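Local coordinates for 3-keto-5-aminohexanoate cleavage protein (Archaeoglobus fulgidus, PDB 3LOT), which probably cleaves 3-keto-5-aminohexanoate as a zinc-dependent enzyme of the beta-keto acid cleavage family, which has a TIM-barrel fold, at residues D[11-16]-D[260-265]; D[16-21]-D[139-144]; D[58-63]-D[135-140]; D[84-89]-D[111-116]; D[118-123]-D[147-152]. All blocks are in the same frame, centred on the assembly; numbering follows the deposited sequence. Where two conformers were deposited one is given.

Interaction 1 joins segments 244 residues apart and encloses the other four along the chain. Its strand 7-13 and strands 82-85 and 111-115 of interaction 4 belong to one curled sheet, the wall of a TIM barrel; the two contacts lie with centres about 14 Å apart, both close to the zinc site. Interactions 2 and 3 share helix 137-144 and are neighbours, centres about 6 Å apart. Interaction 5 is a small antiparallel pair whose strands come just before and just after that helix; its centre is about 13 Å from that of interaction 2. The loop segments thus gather around the metal end of the barrel, and interaction 5 also faces a second subunit.

Interaction 1 of 5, residues D[11-16]-D[260-265]; sequences TCAITG and GLEDSL. With ZN (zinc ion), chain P.
Glu-262 runs alongside Ala-13 and Gly-16 and ends on the zinc ion. The tight part of the contact centres on Ala-13 O, which accepts a nearly straight hydrogen bond from Glu-262 N (3.0 Å, 163° at the hydrogen) from a donor tilted out of the carbonyl plane. Gly-260 CA presses on Ala-13 O at 3.3 Å in a CA-H...O contact, an approach possible because the residue carries no CB. Bareness matters again at Gly-16, whose CA lies 3.4 Å from Glu-262 CD. The Glu-262 side chain has CG anti to the backbone N (chi1 162°) and stays extended, which carries the carboxylate past both residues. Glu-262 OE2 binds the zinc ion at 2.1 Å, beside His-50 NE2 and His-52 NE2, while its OE1 rests 3.4 Å from Ala-13 CB. The other side is looser and relies on water. One water accepts from Thr-15 N and donates to Glu-262 OE1 at 2.7 Å, so it helps to fix the rotation of the metal-binding carboxylate. A second donates to both Thr-15 O and Glu-262 O, filling in where the two backbones do not bond directly. Asp-263, partly exposed, merely brushes Ala-13 CB with OD2 and turns OD1 to a salt bridge with Arg-258. The contact closes the metal-binding end of neighbouring parallel barrel strands: 7-13 lies between 48-54 and 256-259, helix 31-43 packs on Cys-12 and Ile-14, and helix 276-289 on Cys-12 and Leu-261.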
# COMPACT_ATOMS: atom_id res chain seq x y z
N THR D 11 23.19 -12.28 -7.81
CA THR D 11 23.19 -13.01 -9.07
C THR D 11 23.70 -12.10 -10.15
O THR D 11 23.35 -10.91 -10.17
CB THR D 11 21.79 -13.50 -9.47
OG1 THR D 11 21.35 -14.44 -8.49
CG2 THR D 11 21.87 -14.18 -10.86
N CYS D 12 24.57 -12.60 -11.03
CA CYS D 12 24.97 -11.75 -12.17
C CYS D 12 24.46 -12.31 -13.49
O CYS D 12 24.82 -13.41 -13.86
CB CYS D 12 26.47 -11.50 -12.20
SG CYS D 12 26.88 -10.15 -13.36
N ALA D 13 23.58 -11.55 -14.15
CA ALA D 13 22.99 -11.94 -15.44
C ALA D 13 23.89 -11.45 -16.59
O ALA D 13 23.95 -10.27 -16.89
CB ALA D 13 21.56 -11.40 -15.57
N ILE D 14 24.57 -12.39 -17.23
CA ILE D 14 25.76 -12.06 -18.01
C ILE D 14 25.50 -11.37 -19.37
O ILE D 14 26.25 -10.45 -19.76
CB ILE D 14 26.63 -13.32 -18.24
CG1 ILE D 14 27.13 -13.91 -16.91
CG2 ILE D 14 27.80 -13.06 -19.25
CD1 ILE D 14 27.97 -12.96 -16.01
N THR D 15 24.49 -11.83 -20.11
CA THR D 15 24.27 -11.27 -21.43
C THR D 15 22.82 -11.16 -21.91
O THR D 15 22.48 -10.23 -22.64
CB THR D 15 25.20 -11.93 -22.52
OG1 THR D 15 25.15 -11.15 -23.73
CG2 THR D 15 24.86 -13.38 -22.85
N GLY D 16 21.98 -12.11 -21.56
CA GLY D 16 20.59 -12.02 -21.97
C GLY D 16 20.35 -12.13 -23.45
O GLY D 16 21.21 -12.62 -24.23
N GLY D 260 23.89 -7.12 -13.69
CA GLY D 260 24.48 -7.75 -14.87
C GLY D 260 24.08 -7.05 -16.14
O GLY D 260 23.05 -6.35 -16.18
N LEU D 261 24.92 -7.23 -17.16
CA LEU D 261 24.78 -6.59 -18.48
C LEU D 261 23.57 -7.08 -19.21
O LEU D 261 23.09 -6.41 -20.10
CB LEU D 261 26.03 -6.77 -19.35
CG LEU D 261 27.35 -6.20 -18.81
CD1 LEU D 261 28.44 -6.23 -19.90
CD2 LEU D 261 27.17 -4.83 -18.35
N GLU D 262 23.04 -8.24 -18.84
CA GLU D 262 21.74 -8.62 -19.36
C GLU D 262 20.61 -7.59 -19.11
O GLU D 262 19.75 -7.41 -19.99
CB GLU D 262 21.34 -10.00 -18.84
CG GLU D 262 19.86 -10.30 -18.96
CD GLU D 262 19.57 -11.80 -18.77
OE1 GLU D 262 20.50 -12.62 -18.54
OE2 GLU D 262 18.40 -12.09 -18.89
N ASP D 263 20.60 -6.97 -17.92
CA ASP D 263 19.51 -6.12 -17.44
C ASP D 263 19.80 -4.62 -17.61
O ASP D 263 18.87 -3.81 -17.76
CB ASP D 263 19.24 -6.40 -15.94
CG ASP D 263 18.99 -7.89 -15.66
OD1 ASP D 263 18.32 -8.53 -16.48
OD2 ASP D 263 19.44 -8.41 -14.61
N SER D 264 21.07 -4.24 -17.57
CA SER D 264 21.46 -2.84 -17.82
C SER D 264 22.86 -2.76 -18.41
O SER D 264 23.79 -3.45 -17.94
CB SER D 264 21.46 -2.06 -16.51
OG SER D 264 22.00 -0.74 -16.66
N LEU D 265 23.03 -1.89 -19.40
CA LEU D 265 24.34 -1.71 -20.01
C LEU D 265 25.18 -0.66 -19.27
O LEU D 265 26.32 -0.44 -19.64
CB LEU D 265 24.19 -1.31 -21.47
CG LEU D 265 23.52 -2.33 -22.40
CD1 LEU D 265 23.30 -1.76 -23.82
CD2 LEU D 265 24.31 -3.64 -22.46
ZN ZN P . 17.56 -14.05 -18.66
O HOH W 1 20.07 -8.59 -22.54
O HOH W 2 22.72 -13.95 -19.40

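Interaction 2 of 5, residues D[16-21]-D[139-144]; sequences GAIHTP and PEYLEM
Tyr-141 and Leu-142 bring one flank of helix 137-144 against Ala-17, Ile-18 and Thr-20, in the loop that follows the first strand of the TIM barrel. Polar contact is concentrated at the tyrosine hydroxyl. Tyr-141 CG stands anti to the backbone N (chi1 169°), which throws the ring across to the loop, and Tyr-141 OH comes to an unusually short 2.5 Å from Ala-17 O. Thr-92 OG1 is the other hydrogen-bond partner of this hydroxyl, so the phenol probably links the helix to two loops. The hydroxyl of Thr-20 turns instead to Glu-138 OE1, one turn before Leu-142 on the helix, and its methyl is left for packing. The van der Waals contacts are wider and loose. Thr-20 CG2 sits at the edge of the tyrosine ring, 4.0 Å from Tyr-141 CD2, and also meets Leu-142 CD2 at 4.1 Å. Two residues before Thr-20, Ile-18 CD1 approaches Tyr-141 OH to 3.8 Å. Ile-123, which touches both Tyr-141 and Leu-142, adds to the packing. Ala-17 has its side chain about 4 Å from that of the zinc ligand His-52 (nearest atoms), so the contact lies on the loop that borders the metal site. Beside the hydroxyl, the ring edge also meets a backbone oxygen: Ile-18 O lies in the plane of the Tyr-141 ring, 3.8 Å from CE2.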
# COMPACT_ATOMS: atom_id res chain seq x y z
N GLY D 16 21.98 -12.11 -21.56
CA GLY D 16 20.59 -12.02 -21.97
C GLY D 16 20.35 -12.13 -23.45
O GLY D 16 21.21 -12.62 -24.23
N ALA D 17 19.16 -11.65 -23.82
CA ALA D 17 18.65 -11.66 -25.15
C ALA D 17 18.06 -10.32 -25.57
O ALA D 17 17.59 -10.18 -26.72
CB ALA D 17 17.59 -12.76 -25.26
N ILE D 18 18.08 -9.33 -24.68
CA ILE D 18 17.40 -8.07 -24.96
C ILE D 18 18.35 -7.11 -25.64
O ILE D 18 18.08 -6.65 -26.76
CB ILE D 18 16.78 -7.44 -23.68
CG1 ILE D 18 15.50 -8.20 -23.26
CG2 ILE D 18 16.42 -6.02 -23.91
CD1 ILE D 18 15.19 -9.55 -23.95
N HIS D 19 19.48 -6.85 -25.00
CA HIS D 19 20.50 -5.97 -25.55
C HIS D 19 21.16 -6.59 -26.79
O HIS D 19 21.25 -7.80 -26.92
CB HIS D 19 21.53 -5.56 -24.48
CG HIS D 19 20.94 -4.85 -23.31
ND1 HIS D 19 21.17 -5.25 -22.00
CD2 HIS D 19 20.08 -3.81 -23.24
CE1 HIS D 19 20.50 -4.45 -21.18
NE2 HIS D 19 19.83 -3.57 -21.91
N THR D 20 21.56 -5.76 -27.72
CA THR D 20 22.19 -6.27 -28.94
C THR D 20 23.63 -5.73 -29.01
O THR D 20 23.92 -4.72 -28.39
CB THR D 20 21.39 -5.94 -30.18
OG1 THR D 20 21.42 -4.52 -30.45
CG2 THR D 20 19.91 -6.43 -30.05
N PRO D 21 24.53 -6.39 -29.77
CA PRO D 21 25.96 -6.03 -29.81
C PRO D 21 26.27 -4.59 -30.06
O PRO D 21 27.18 -4.01 -29.43
CB PRO D 21 26.47 -6.84 -30.98
CG PRO D 21 25.64 -8.07 -30.90
CD PRO D 21 24.28 -7.58 -30.60
N PRO D 139 18.14 -4.57 -35.85
CA PRO D 139 16.92 -3.77 -35.86
C PRO D 139 15.69 -4.62 -36.22
O PRO D 139 14.57 -4.35 -35.77
CB PRO D 139 17.20 -2.71 -36.91
CG PRO D 139 18.23 -3.30 -37.81
CD PRO D 139 19.09 -4.12 -36.89
N GLU D 140 15.88 -5.63 -37.03
CA GLU D 140 14.81 -6.57 -37.30
C GLU D 140 14.26 -7.25 -36.02
O GLU D 140 13.03 -7.30 -35.79
CB GLU D 140 15.29 -7.62 -38.27
CG GLU D 140 14.24 -8.68 -38.52
CD GLU D 140 14.41 -9.40 -39.85
OE1 GLU D 140 15.51 -9.29 -40.45
OE2 GLU D 140 13.42 -10.05 -40.30
N TYR D 141 15.16 -7.74 -35.19
CA TYR D 141 14.80 -8.32 -33.91
C TYR D 141 14.01 -7.36 -33.02
O TYR D 141 12.96 -7.70 -32.45
CB TYR D 141 16.07 -8.78 -33.19
CG TYR D 141 15.86 -9.16 -31.76
CD1 TYR D 141 15.03 -10.22 -31.40
CD2 TYR D 141 16.50 -8.45 -30.75
CE1 TYR D 141 14.85 -10.57 -30.06
CE2 TYR D 141 16.32 -8.78 -29.42
CZ TYR D 141 15.50 -9.84 -29.08
OH TYR D 141 15.33 -10.15 -27.74
N LEU D 142 14.51 -6.14 -32.90
CA LEU D 142 13.89 -5.17 -32.03
C LEU D 142 12.45 -4.84 -32.54
O LEU D 142 11.50 -4.82 -31.75
CB LEU D 142 14.76 -3.91 -31.94
CG LEU D 142 16.19 -4.04 -31.39
CD1 LEU D 142 16.85 -2.66 -31.48
CD2 LEU D 142 16.21 -4.58 -29.94
N GLU D 143 12.31 -4.61 -33.84
CA GLU D 143 11.00 -4.37 -34.46
C GLU D 143 10.01 -5.50 -34.26
O GLU D 143 8.83 -5.26 -33.98
CB GLU D 143 11.14 -4.13 -35.95
CG GLU D 143 9.82 -3.90 -36.69
CD GLU D 143 8.91 -2.81 -36.06
OE1 GLU D 143 9.42 -1.82 -35.46
OE2 GLU D 143 7.67 -2.98 -36.15
N MSE D 144 10.49 -6.73 -34.43
CA MSE D 144 9.62 -7.88 -34.30
C MSE D 144 9.05 -8.09 -32.94
O MSE D 144 7.94 -8.61 -32.83
CB MSE D 144 10.29 -9.13 -34.85
CG MSE D 144 10.22 -9.06 -36.36
SE MSE D 144 11.18 -10.46 -37.23
CE MSE D 144 11.13 -9.90 -39.16

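Interaction 3 of 5, residues D[58-63]-D[135-140]; sequences DGRPTT and YDWEPE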
# COMPACT_ATOMS: atom_id res chain seq x y z
N ASP D 58 27.55 -13.55 -34.89
CA ASP D 58 26.96 -12.19 -34.88
C ASP D 58 26.23 -11.77 -33.59
O ASP D 58 25.58 -10.73 -33.56
CB ASP D 58 26.00 -12.04 -36.05
CG ASP D 58 24.90 -13.07 -36.07
OD1 ASP D 58 24.54 -13.73 -35.04
OD2 ASP D 58 24.32 -13.17 -37.14
N GLY D 59 26.36 -12.57 -32.53
CA GLY D 59 25.72 -12.30 -31.26
C GLY D 59 24.22 -12.47 -31.17
O GLY D 59 23.63 -12.16 -30.13
N ARG D 60 23.59 -12.99 -32.21
CA ARG D 60 22.15 -13.19 -32.18
C ARG D 60 21.77 -14.27 -31.14
O ARG D 60 22.46 -15.27 -31.04
CB ARG D 60 21.67 -13.57 -33.56
CG ARG D 60 20.20 -13.75 -33.69
CD ARG D 60 19.78 -13.93 -35.15
NE ARG D 60 18.38 -13.52 -35.39
CZ ARG D 60 17.29 -14.31 -35.34
NH1 ARG D 60 17.37 -15.61 -35.03
NH2 ARG D 60 16.09 -13.80 -35.62
N PRO D 61 20.73 -14.03 -30.33
CA PRO D 61 20.26 -15.03 -29.37
C PRO D 61 20.05 -16.40 -30.02
O PRO D 61 19.50 -16.49 -31.11
CB PRO D 61 18.93 -14.45 -28.88
CG PRO D 61 19.11 -12.95 -29.05
CD PRO D 61 20.04 -12.74 -30.18
N THR D 62 20.51 -17.46 -29.35
CA THR D 62 20.24 -18.82 -29.80
C THR D 62 19.89 -19.73 -28.63
O THR D 62 20.39 -19.53 -27.51
CB THR D 62 21.47 -19.43 -30.51
OG1 THR D 62 21.18 -20.79 -30.79
CG2 THR D 62 22.71 -19.37 -29.60
N THR D 63 19.03 -20.72 -28.88
CA THR D 63 18.68 -21.71 -27.86
C THR D 63 19.60 -22.95 -27.95
O THR D 63 19.51 -23.81 -27.09
CB THR D 63 17.25 -22.16 -28.03
OG1 THR D 63 17.08 -22.64 -29.36
CG2 THR D 63 16.27 -20.99 -27.80
N TYR D 135 24.88 -5.33 -37.38
CA TYR D 135 24.24 -6.43 -38.09
C TYR D 135 22.78 -6.14 -38.43
O TYR D 135 22.04 -5.54 -37.63
CB TYR D 135 24.30 -7.73 -37.27
CG TYR D 135 25.67 -8.13 -36.82
CD1 TYR D 135 26.55 -8.75 -37.69
CD2 TYR D 135 26.08 -7.90 -35.52
CE1 TYR D 135 27.84 -9.12 -37.26
CE2 TYR D 135 27.34 -8.27 -35.08
CZ TYR D 135 28.21 -8.87 -35.96
OH TYR D 135 29.45 -9.23 -35.52
N ASP D 136 22.35 -6.64 -39.59
CA ASP D 136 20.95 -6.47 -40.03
C ASP D 136 19.95 -7.14 -39.10
O ASP D 136 18.81 -6.70 -38.99
CB ASP D 136 20.72 -7.03 -41.42
CG ASP D 136 21.39 -6.21 -42.52
OD1 ASP D 136 21.88 -5.09 -42.28
OD2 ASP D 136 21.42 -6.71 -43.65
N TRP D 137 20.35 -8.23 -38.46
CA TRP D 137 19.45 -8.92 -37.55
C TRP D 137 18.98 -8.05 -36.36
O TRP D 137 17.88 -8.27 -35.82
CB TRP D 137 20.05 -10.25 -37.07
CG TRP D 137 21.11 -10.13 -36.02
CD1 TRP D 137 22.47 -10.29 -36.20
CD2 TRP D 137 20.92 -9.92 -34.63
NE1 TRP D 137 23.14 -10.11 -35.01
CE2 TRP D 137 22.21 -9.91 -34.02
CE3 TRP D 137 19.80 -9.74 -33.82
CZ2 TRP D 137 22.39 -9.73 -32.65
CZ3 TRP D 137 19.99 -9.53 -32.46
CH2 TRP D 137 21.27 -9.53 -31.89
N GLU D 138 19.80 -7.09 -35.96
CA GLU D 138 19.54 -6.31 -34.74
C GLU D 138 18.26 -5.47 -34.85
O GLU D 138 17.36 -5.65 -34.06
CB GLU D 138 20.76 -5.43 -34.39
CG GLU D 138 22.01 -6.22 -33.97
CD GLU D 138 23.18 -5.30 -33.61
OE1 GLU D 138 23.21 -4.74 -32.49
OE2 GLU D 138 24.05 -5.12 -34.46
N PRO D 139 18.14 -4.57 -35.85
CA PRO D 139 16.92 -3.77 -35.86
C PRO D 139 15.69 -4.62 -36.22
O PRO D 139 14.57 -4.35 -35.77
CB PRO D 139 17.20 -2.71 -36.91
CG PRO D 139 18.23 -3.30 -37.81
CD PRO D 139 19.09 -4.12 -36.89
N GLU D 140 15.88 -5.63 -37.03
CA GLU D 140 14.81 -6.57 -37.30
C GLU D 140 14.26 -7.25 -36.02
O GLU D 140 13.03 -7.30 -35.79
CB GLU D 140 15.29 -7.62 -38.27
CG GLU D 140 14.24 -8.68 -38.52
CD GLU D 140 14.41 -9.40 -39.85
OE1 GLU D 140 15.51 -9.29 -40.45
OE2 GLU D 140 13.42 -10.05 -40.30
O HOH W 3 16.71 -10.75 -36.36
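Trp-137 lays its indole against Asp-58, Arg-60 and Pro-61, joining the N-terminal part of helix 137-144 to the turn before strand 61-62. At the root, Trp-137 CB lies 4.0 Å from Arg-60 NE, at the edge of the guanidinium, and CG is near Arg-60 CD. Trp-137 CD1 then meets the carboxylate of Asp-58, 3.5 Å from OD2. Trp-137 NE1 donates to Asp-58 O at 2.9 Å; the oxygen lies in the ring plane, but the bond is bent (141°), and the donor stands above the carbonyl plane. CE2 is covered by Arg-60 CB, and Arg-60 CA makes a CH-pi contact over the Trp-137 six-membered ring, 3.8 Å from its centroid. At the tip, Trp-137 CH2 touches Pro-61 CD at 3.8 Å. Glu-138 CG covers the opposite face. The turn is itself an Asx turn, with Arg-60 N bonded to Asp-58 OD1, and Asp-58 CB sits over the centre of the Tyr-135 ring, 3.7 Å from the centroid. A water joins Arg-60 NH2 to Trp-137 O. The indole is thus held by one N-H to Asp-58 O and by CH-pi and aliphatic packing of Arg-60, whose guanidinium plane, 86° from the ring, does not stack on it.

Interaction 4 of 5, residues D[84-89]-D[111-116]; sequences NVTTGG and IATFNM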
# COMPACT_ATOMS: atom_id res chain seq x y z
N ASN D 84 22.98 -20.77 -13.41
CA ASN D 84 21.53 -20.68 -13.66
C ASN D 84 21.32 -20.48 -15.16
O ASN D 84 21.79 -19.47 -15.70
CB ASN D 84 21.00 -19.46 -12.87
CG ASN D 84 19.49 -19.21 -13.06
OD1 ASN D 84 18.97 -19.32 -14.16
ND2 ASN D 84 18.80 -18.77 -11.98
N VAL D 85 20.59 -21.39 -15.78
CA VAL D 85 20.34 -21.36 -17.22
C VAL D 85 18.94 -20.80 -17.56
O VAL D 85 17.97 -21.09 -16.88
CB VAL D 85 20.47 -22.79 -17.77
CG1 VAL D 85 20.33 -22.81 -19.27
CG2 VAL D 85 21.80 -23.36 -17.33
N THR D 86 18.84 -20.01 -18.62
CA THR D 86 17.54 -19.52 -19.05
C THR D 86 16.78 -20.60 -19.81
O THR D 86 17.35 -21.43 -20.53
CB THR D 86 17.67 -18.31 -19.94
OG1 THR D 86 16.37 -17.75 -20.14
CG2 THR D 86 18.28 -18.72 -21.30
N THR D 87 15.48 -20.63 -19.60
CA THR D 87 14.55 -21.26 -20.51
C THR D 87 13.63 -20.20 -21.09
O THR D 87 12.68 -20.54 -21.79
CB THR D 87 13.66 -22.35 -19.82
OG1 THR D 87 12.73 -21.74 -18.92
CG2 THR D 87 14.51 -23.33 -19.06
N GLY D 88 13.89 -18.92 -20.79
CA GLY D 88 13.13 -17.78 -21.36
C GLY D 88 13.76 -17.25 -22.65
O GLY D 88 13.05 -16.81 -23.56
N GLY D 89 15.09 -17.29 -22.72
CA GLY D 89 15.85 -16.97 -23.92
C GLY D 89 15.28 -17.57 -25.20
O GLY D 89 15.15 -18.77 -25.30
N ILE D 111 19.74 -24.97 -11.27
CA ILE D 111 18.64 -24.01 -11.22
C ILE D 111 18.50 -23.46 -12.65
O ILE D 111 19.49 -23.38 -13.42
CB ILE D 111 18.93 -22.93 -10.13
CG1 ILE D 111 17.79 -21.91 -10.00
CG2 ILE D 111 20.31 -22.21 -10.38
CD1 ILE D 111 17.78 -21.24 -8.68
N ALA D 112 17.28 -23.16 -13.05
CA ALA D 112 17.02 -22.56 -14.35
C ALA D 112 15.78 -21.67 -14.29
O ALA D 112 14.95 -21.82 -13.39
CB ALA D 112 16.87 -23.58 -15.42
N THR D 113 15.66 -20.72 -15.21
CA THR D 113 14.58 -19.77 -15.07
C THR D 113 13.29 -20.40 -15.60
O THR D 113 13.34 -21.28 -16.45
CB THR D 113 14.89 -18.37 -15.68
OG1 THR D 113 15.11 -18.44 -17.08
CG2 THR D 113 16.12 -17.82 -15.04
N PHE D 114 12.16 -19.92 -15.07
CA PHE D 114 10.84 -20.50 -15.21
C PHE D 114 9.89 -19.30 -15.19
O PHE D 114 9.45 -18.90 -14.13
CB PHE D 114 10.58 -21.40 -13.98
CG PHE D 114 9.46 -22.39 -14.13
CD1 PHE D 114 8.17 -21.97 -14.24
CD2 PHE D 114 9.73 -23.74 -14.11
CE1 PHE D 114 7.13 -22.88 -14.32
CE2 PHE D 114 8.72 -24.69 -14.17
CZ PHE D 114 7.39 -24.27 -14.28
N ASN D 115 9.63 -18.74 -16.38
CA ASN D 115 8.74 -17.58 -16.59
C ASN D 115 7.22 -17.84 -16.41
O ASN D 115 6.66 -18.80 -16.98
CB ASN D 115 9.03 -17.06 -17.95
CG ASN D 115 10.46 -16.61 -18.06
OD1 ASN D 115 10.80 -15.49 -17.62
ND2 ASN D 115 11.34 -17.48 -18.63
N MSE D 116 6.58 -17.02 -15.60
CA MSE D 116 5.27 -17.40 -15.03
C MSE D 116 4.02 -16.81 -15.68
O MSE D 116 2.94 -16.85 -15.08
CB MSE D 116 5.27 -17.04 -13.54
CG MSE D 116 6.14 -17.88 -12.75
SE MSE D 116 5.50 -19.71 -12.70
CE MSE D 116 3.66 -19.45 -12.33
O HOH W 4 10.52 -20.31 -18.92
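Val-85 and Ala-112 pair as parallel neighbours in the wall of the barrel, with Thr-113 N bonded to Val-85 O at 2.9 Å and Val-85 N to Ile-111 O at 3.3 Å. Beyond the end of strand 82-85, side chains take over. Thr-87 holds OG1 between its backbone N and carbonyl carbon (chi1 70°), and from there the hydroxyl donates to Thr-113 O at 2.6 Å, from above the carbonyl plane. A water donates to the same OG1 and accepts from Asn-115 ND2. Thr-113 has a like torsion (chi1 63°): its OG1 takes a weak bond from Thr-87 N, and its CG2 points to Asn-84, 3.3 Å from OD1. That OD1 in turn bonds His-50 ND1. Thr-86 OG1 accepts from Gly-88 N at 2.8 Å, an ST turn, and from Gly-89 N at 2.9 Å, an ST motif, and so curls the chain. Asn-115 ND2 reaches Gly-88 CA at 3.3 Å. An unidentified ligand, probably from the crystallisation liquor, is hydrogen-bonded by Thr-86, Thr-113 and Asn-115, which suggests that these polar groups line a pocket beside the zinc. Through Asn-84, a second-shell bond probably orients the metal ligand His-50.

Interaction 5 of 5, residues D[118-123]-D[147-152]; sequences SMNFAI and DIVFRN
Ile-148 O is gripped by two waters that both lead across to Phe-121. One donates to Ile-148 O and accepts from Phe-121 N; the other donates to Ile-148 O, at longer range, and also to Phe-121 O. Here water spans what the frayed end of a two-stranded antiparallel pairing leaves unbonded. The direct pairing follows at Met-119 and Phe-150, where Met-119 N bonds Phe-150 O at 2.9 Å and Phe-150 N returns a bond to Met-119 O at 2.9 Å. Beyond it, Ser-118 OG accepts a fairly straight bond from Asn-152 N (2.9 Å, 161°), so a hydroxyl carries on where the backbone stops. On one side of the pair, apolar groups assemble around Phe-150. Met-119, a selenomethionine, has CG between its backbone N and carbonyl carbon (chi1 65°) and lies alongside the ring, Met-119 CG 3.9 Å from Phe-150 CD2 and SE at the ring edge in a Met-aromatic contact. Phe-121 turns its edge toward the Phe-150 face in an offset edge-to-face pair, the planes 89° apart and centroids 5.7 Å apart. Asn-152 ND2 sits 3.6 Å above a face of the Phe-150 ring and is bonded to Gly-117 O, while Asn-152 OD1 bonds Arg-100. The amide of Asn-120 bonds Ser-118 OG (through OD1) and Asn-152 O (through ND2) of the second subunit. The chemistry thus divides: aromatic and selenium packing gathers on Phe-150, which touches Asn-115 of strand 111-115, while amide and hydroxyl groups knit the two-stranded antiparallel pair to its neighbouring copy.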
# COMPACT_ATOMS: atom_id res chain seq x y z
N SER D 118 2.12 -15.54 -19.91
CA SER D 118 2.22 -15.03 -21.26
C SER D 118 2.12 -13.50 -21.18
O SER D 118 1.39 -12.96 -20.35
CB SER D 118 1.12 -15.58 -22.15
OG SER D 118 1.24 -16.95 -22.26
N MSE D 119 2.89 -12.79 -22.00
CA MSE D 119 2.89 -11.32 -21.89
C MSE D 119 3.42 -10.71 -23.17
O MSE D 119 4.16 -11.34 -23.89
CB MSE D 119 3.77 -10.88 -20.69
CG MSE D 119 5.24 -11.20 -20.84
SE MSE D 119 6.34 -10.95 -19.27
CE MSE D 119 6.40 -9.00 -19.26
N ASN D 120 3.10 -9.44 -23.40
CA ASN D 120 3.88 -8.62 -24.34
C ASN D 120 5.23 -8.44 -23.69
O ASN D 120 5.34 -8.42 -22.47
CB ASN D 120 3.21 -7.28 -24.61
CG ASN D 120 1.86 -7.43 -25.31
OD1 ASN D 120 1.57 -8.48 -25.89
ND2 ASN D 120 1.07 -6.38 -25.29
N PHE D 121 6.24 -8.32 -24.51
CA PHE D 121 7.59 -8.11 -24.06
C PHE D 121 8.28 -7.40 -25.20
O PHE D 121 8.78 -8.03 -26.08
CB PHE D 121 8.26 -9.45 -23.74
CG PHE D 121 9.53 -9.31 -22.95
CD1 PHE D 121 10.53 -8.41 -23.34
CD2 PHE D 121 9.77 -10.11 -21.84
CE1 PHE D 121 11.72 -8.31 -22.62
CE2 PHE D 121 10.94 -9.99 -21.13
CZ PHE D 121 11.91 -9.11 -21.51
N ALA D 122 8.21 -6.06 -25.17
CA ALA D 122 8.49 -5.20 -26.31
C ALA D 122 9.68 -4.28 -26.06
O ALA D 122 9.74 -3.60 -25.04
CB ALA D 122 7.20 -4.37 -26.67
N ILE D 123 10.64 -4.33 -26.99
CA ILE D 123 11.81 -3.44 -27.02
C ILE D 123 11.96 -2.65 -28.30
O ILE D 123 12.98 -2.02 -28.54
CB ILE D 123 13.09 -4.23 -26.75
CG1 ILE D 123 13.34 -5.35 -27.81
CG2 ILE D 123 13.00 -4.77 -25.32
CD1 ILE D 123 14.48 -6.31 -27.40
N ASP D 147 5.27 -7.30 -32.02
CA ASP D 147 4.17 -8.21 -32.25
C ASP D 147 4.50 -9.67 -31.90
O ASP D 147 3.99 -10.61 -32.56
CB ASP D 147 3.77 -8.10 -33.70
CG ASP D 147 2.47 -8.85 -34.04
OD1 ASP D 147 1.45 -8.81 -33.29
OD2 ASP D 147 2.47 -9.40 -35.14
N ILE D 148 5.36 -9.87 -30.91
CA ILE D 148 5.64 -11.24 -30.47
C ILE D 148 5.22 -11.41 -29.01
O ILE D 148 5.63 -10.66 -28.16
CB ILE D 148 7.11 -11.65 -30.71
CG1 ILE D 148 7.28 -12.00 -32.19
CG2 ILE D 148 7.50 -12.86 -29.90
CD1 ILE D 148 8.71 -12.09 -32.71
N VAL D 149 4.38 -12.41 -28.74
CA VAL D 149 4.03 -12.72 -27.37
C VAL D 149 5.11 -13.59 -26.75
O VAL D 149 5.55 -14.58 -27.33
CB VAL D 149 2.64 -13.41 -27.32
CG1 VAL D 149 2.40 -14.08 -25.95
CG2 VAL D 149 1.53 -12.35 -27.62
N PHE D 150 5.54 -13.22 -25.55
CA PHE D 150 6.39 -14.10 -24.74
C PHE D 150 5.46 -15.06 -24.05
O PHE D 150 4.79 -14.69 -23.07
CB PHE D 150 7.14 -13.26 -23.72
CG PHE D 150 8.08 -14.00 -22.87
CD1 PHE D 150 8.85 -15.05 -23.37
CD2 PHE D 150 8.26 -13.62 -21.55
CE1 PHE D 150 9.74 -15.75 -22.53
CE2 PHE D 150 9.16 -14.28 -20.70
CZ PHE D 150 9.90 -15.36 -21.19
N ARG D 151 5.42 -16.28 -24.54
CA ARG D 151 4.33 -17.20 -24.27
C ARG D 151 4.67 -18.23 -23.17
O ARG D 151 5.67 -18.95 -23.26
CB ARG D 151 3.99 -17.93 -25.57
CG ARG D 151 2.80 -18.91 -25.49
CD ARG D 151 2.88 -19.99 -26.54
NE ARG D 151 1.70 -20.85 -26.44
CZ ARG D 151 0.52 -20.56 -26.96
NH1 ARG D 151 0.34 -19.43 -27.66
NH2 ARG D 151 -0.50 -21.41 -26.81
N ASN D 152 3.83 -18.30 -22.13
CA ASN D 152 4.02 -19.28 -21.07
C ASN D 152 2.63 -19.60 -20.50
O ASN D 152 2.22 -19.03 -19.50
CB ASN D 152 4.98 -18.77 -19.98
CG ASN D 152 6.32 -18.24 -20.55
OD1 ASN D 152 7.28 -19.02 -20.69
ND2 ASN D 152 6.41 -16.89 -20.82
O HOH W 5 5.76 -8.13 -27.38
O HOH W 6 8.72 -10.22 -27.61